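Long-range contact in PTS system, nitrogen regulatory IIA protein (Neisseria meningitidis, PDB 2A0J), which probably takes part in phosphoryl transfer of a phosphotransferase system linked to nitrogen regulation, as an EIIA domain of the fructose-type family: residues Thr77-Thr83 / Ser98-Leu104. Sequence-based numbering, arbitrary orientation.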
ATOM      1  N   THR A  77       3.215   3.661  -9.219  1.00 24.60           N
ATOM      2  CA  THR A  77       3.269   4.605  -8.120  1.00 27.65           C
ATOM      3  C   THR A  77       2.749   3.896  -6.875  1.00 29.91           C
ATOM      4  O   THR A  77       1.904   3.002  -6.971  1.00 28.28           O
ATOM      5  CB  THR A  77       2.411   5.850  -8.422  1.00 31.32           C
ATOM      6  OG1 THR A  77       2.607   6.824  -7.390  1.00 27.82           O
ATOM      7  CG2 THR A  77       0.931   5.477  -8.517  1.00 16.81           C
ATOM      8  N   GLY A  78       3.269   4.277  -5.712  1.00 27.73           N
ATOM      9  CA  GLY A  78       2.836   3.647  -4.479  1.00 21.60           C
ATOM     10  C   GLY A  78       2.806   4.577  -3.282  1.00 21.31           C
ATOM     11  O   GLY A  78       3.116   5.765  -3.388  1.00 22.49           O
ATOM     12  N   ALA A  79       2.420   4.031  -2.135  1.00 17.96           N
ATOM     13  CA  ALA A  79       2.354   4.799  -0.900  1.00 16.54           C
ATOM     14  C   ALA A  79       2.422   3.832   0.268  1.00 18.26           C
ATOM     15  O   ALA A  79       2.195   2.631   0.105  1.00 17.86           O
ATOM     16  CB  ALA A  79       1.058   5.597  -0.836  1.00  3.93           C
ATOM     17  N   PHE A  80       2.743   4.353   1.446  1.00 14.89           N
ATOM     18  CA  PHE A  80       2.812   3.512   2.628  1.00 19.92           C
ATOM     19  C   PHE A  80       2.078   4.203   3.767  1.00 18.05           C
ATOM     20  O   PHE A  80       2.258   5.402   3.986  1.00 12.54           O
ATOM     21  CB  PHE A  80       4.266   3.256   3.029  1.00 18.68           C
ATOM     22  CG  PHE A  80       4.408   2.266   4.142  1.00 23.16           C
ATOM     23  CD1 PHE A  80       4.244   0.905   3.900  1.00 22.78           C
ATOM     24  CD2 PHE A  80       4.647   2.694   5.446  1.00 19.65           C
ATOM     25  CE1 PHE A  80       4.310  -0.022   4.941  1.00 19.38           C
ATOM     26  CE2 PHE A  80       4.716   1.774   6.496  1.00 18.50           C
ATOM     27  CZ  PHE A  80       4.545   0.410   6.241  1.00  8.35           C
ATOM     28  N   ILE A  81       1.252   3.443   4.486  1.00 21.06           N
ATOM     29  CA  ILE A  81       0.486   3.984   5.607  1.00 22.50           C
ATOM     30  C   ILE A  81       0.612   3.188   6.901  1.00 23.75           C
ATOM     31  O   ILE A  81       0.470   1.966   6.907  1.00 21.68           O
ATOM     32  CB  ILE A  81      -1.015   4.055   5.291  1.00 22.00           C
ATOM     33  CG1 ILE A  81      -1.260   4.949   4.077  1.00 16.47           C
ATOM     34  CG2 ILE A  81      -1.768   4.569   6.515  1.00  9.66           C
ATOM     35  CD1 ILE A  81      -2.737   5.123   3.737  1.00  9.65           C
ATOM     36  N   ARG A  82       0.866   3.906   7.993  1.00 26.07           N
ATOM     37  CA  ARG A  82       0.977   3.321   9.330  1.00 24.25           C
ATOM     38  C   ARG A  82      -0.193   3.924  10.106  1.00 21.97           C
ATOM     39  O   ARG A  82      -0.238   5.135  10.340  1.00 15.17           O
ATOM     40  CB  ARG A  82       2.299   3.720   9.996  1.00 16.33           C
ATOM     41  CG  ARG A  82       3.082   2.563  10.609  1.00 21.75           C
ATOM     42  CD  ARG A  82       3.184   2.674  12.116  1.00 13.76           C
ATOM     43  NE  ARG A  82       3.762   3.952  12.532  1.00 33.10           N
ATOM     44  CZ  ARG A  82       5.061   4.201  12.637  1.00 10.29           C
ATOM     45  NH1 ARG A  82       5.952   3.263  12.365  1.00 34.91           N
ATOM     46  NH2 ARG A  82       5.468   5.395  13.019  1.00 21.40           N
ATOM     47  N   THR A  83      -1.146   3.075  10.480  1.00 13.32           N
ATOM     48  CA  THR A  83      -2.334   3.517  11.198  1.00  5.13           C
ATOM     49  C   THR A  83      -2.089   3.729  12.696  1.00 10.95           C
ATOM     50  O   THR A  83      -1.270   3.045  13.305  1.00 13.34           O
ATOM     51  CB  THR A  83      -3.493   2.501  10.994  1.00 16.62           C
ATOM     52  OG1 THR A  83      -3.066   1.190  11.394  1.00 25.52           O
ATOM     53  CG2 THR A  83      -3.914   2.459   9.513  1.00  9.92           C
ATOM     54  N   SER A  98      -2.171  -2.674  10.431  1.00  9.97           N
ATOM     55  CA  SER A  98      -1.624  -1.359  10.771  1.00 10.76           C
ATOM     56  C   SER A  98      -0.577  -0.896   9.764  1.00 13.61           C
ATOM     57  O   SER A  98      -0.144   0.258   9.784  1.00 16.31           O
ATOM     58  CB  SER A  98      -1.006  -1.382  12.176  1.00  3.72           C
ATOM     59  OG  SER A  98      -2.005  -1.476  13.182  1.00 10.96           O
ATOM     60  N   LEU A  99      -0.166  -1.805   8.889  1.00 15.74           N
ATOM     61  CA  LEU A  99       0.826  -1.483   7.873  1.00 13.73           C
ATOM     62  C   LEU A  99       0.246  -1.706   6.479  1.00 12.00           C
ATOM     63  O   LEU A  99       0.001  -2.839   6.070  1.00 15.88           O
ATOM     64  CB  LEU A  99       2.078  -2.330   8.093  1.00  5.22           C
ATOM     65  CG  LEU A  99       2.705  -2.102   9.474  1.00 14.78           C
ATOM     66  CD1 LEU A  99       4.060  -2.790   9.560  1.00 28.01           C
ATOM     67  CD2 LEU A  99       2.856  -0.612   9.727  1.00  3.60           C
ATOM     68  N   ILE A 100       0.027  -0.613   5.754  1.00 14.15           N
ATOM     69  CA  ILE A 100      -0.559  -0.698   4.419  1.00 22.79           C
ATOM     70  C   ILE A 100       0.311  -0.134   3.285  1.00 22.40           C
ATOM     71  O   ILE A 100       0.682   1.041   3.295  1.00 20.55           O
ATOM     72  CB  ILE A 100      -1.952   0.032   4.368  1.00 21.21           C
ATOM     73  CG1 ILE A 100      -2.857  -0.447   5.510  1.00 13.56           C
ATOM     74  CG2 ILE A 100      -2.644  -0.240   3.033  1.00  5.20           C
ATOM     75  CD1 ILE A 100      -2.581   0.206   6.849  1.00 11.32           C
ATOM     76  N   PHE A 101       0.636  -0.981   2.310  1.00 17.66           N
ATOM     77  CA  PHE A 101       1.410  -0.545   1.151  1.00 16.14           C
ATOM     78  C   PHE A 101       0.488  -0.605  -0.083  1.00 14.17           C
ATOM     79  O   PHE A 101       0.008  -1.676  -0.455  1.00  5.93           O
ATOM     80  CB  PHE A 101       2.645  -1.438   0.946  1.00 12.20           C
ATOM     81  CG  PHE A 101       3.626  -0.891  -0.061  1.00 13.55           C
ATOM     82  CD1 PHE A 101       3.307  -0.848  -1.419  1.00 32.39           C
ATOM     83  CD2 PHE A 101       4.847  -0.366   0.354  1.00 12.15           C
ATOM     84  CE1 PHE A 101       4.186  -0.285  -2.350  1.00 23.97           C
ATOM     85  CE2 PHE A 101       5.737   0.202  -0.569  1.00 17.07           C
ATOM     86  CZ  PHE A 101       5.404   0.242  -1.921  1.00 22.12           C
ATOM     87  N   ILE A 102       0.228   0.549  -0.701  1.00 15.07           N
ATOM     88  CA  ILE A 102      -0.644   0.605  -1.877  1.00 14.35           C
ATOM     89  C   ILE A 102       0.173   0.757  -3.144  1.00  9.81           C
ATOM     90  O   ILE A 102       1.138   1.511  -3.176  1.00 16.24           O
ATOM     91  CB  ILE A 102      -1.631   1.794  -1.826  1.00 15.09           C
ATOM     92  CG1 ILE A 102      -2.304   1.881  -0.455  1.00 15.54           C
ATOM     93  CG2 ILE A 102      -2.678   1.635  -2.917  1.00 19.08           C
ATOM     94  CD1 ILE A 102      -1.452   2.564   0.614  1.00 16.89           C
ATOM     95  N   LEU A 103      -0.220   0.039  -4.189  1.00 14.28           N
ATOM     96  CA  LEU A 103       0.478   0.100  -5.467  1.00 17.32           C
ATOM     97  C   LEU A 103      -0.469   0.242  -6.654  1.00 19.09           C
ATOM     98  O   LEU A 103      -1.406  -0.542  -6.800  1.00 26.34           O
ATOM     99  CB  LEU A 103       1.325  -1.156  -5.675  1.00 17.71           C
ATOM    100  CG  LEU A 103       2.107  -1.146  -6.995  1.00 29.04           C
ATOM    101  CD1 LEU A 103       3.157  -0.046  -6.944  1.00 29.37           C
ATOM    102  CD2 LEU A 103       2.765  -2.487  -7.244  1.00 13.13           C
ATOM    103  N   LEU A 104      -0.214   1.245  -7.493  1.00 19.31           N
ATOM    104  CA  LEU A 104      -1.004   1.486  -8.707  1.00 12.59           C
ATOM    105  C   LEU A 104      -0.068   1.258  -9.903  1.00 13.68           C
ATOM    106  O   LEU A 104       0.939   1.954 -10.056  1.00 13.62           O
ATOM    107  CB  LEU A 104      -1.524   2.921  -8.747  1.00  5.78           C
ATOM    108  CG  LEU A 104      -3.031   3.160  -8.757  1.00 23.96           C
ATOM    109  CD1 LEU A 104      -3.262   4.614  -9.164  1.00 14.41           C
ATOM    110  CD2 LEU A 104      -3.742   2.213  -9.729  1.00 11.16           C
TER
HETATM  111  O   HOH W   1      -1.902   0.681  14.599  1.00 15.78           O
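Thr77, Ala79 and Ile81 pair with Leu104, Ile102 and Ile100 as the hydrogen-bonded pairs of two antiparallel strands, each joined by two backbone N-H...O=C bonds. Ile81 N to Ile100 O is 2.7 Å, and the bond from Leu104 N to Thr77 O is almost straight (178°). A seventh bond, Thr83 N to Ser98 O at 3.1 Å, carries the pairing to the end of strand 77-83, where a water bridges Thr83 O and Ser98 OG. CA atoms of the non-hydrogen-bonded pairs lean on the same carbonyls: Phe80 CA lies 3.3 Å from Ile100 O, which also accepts from Ile81 N.

On the face carrying Phe80, Phe101 and Leu99, the aromatic side chains cross at about a right angle. Phe101 CD2 meets the edge of the Phe80 ring at CD1 (3.8 Å), while Ala79 O lies over one face of the Phe101 ring. Leu99 CD2 touches Phe80 CZ and Arg82 CG, its side chain lying beside that of Arg82. On the other face, Ile102 CD1 lies 4.2 Å from Ala79 CB and Ile81 CG1. Chi1 of -51° sets Ile100 CG1 beside its backbone N, and the bend at chi2 (81°) carries CD1 to Thr83 CG2 at 3.7 Å.

These are the central strands of a four-stranded mixed sheet, flanked by 13-17 and 63-70. Helix 22-33 covers the isoleucine face through Leu25 and Leu33; helices 127-135 and 139-146 pack on the phenylalanine face.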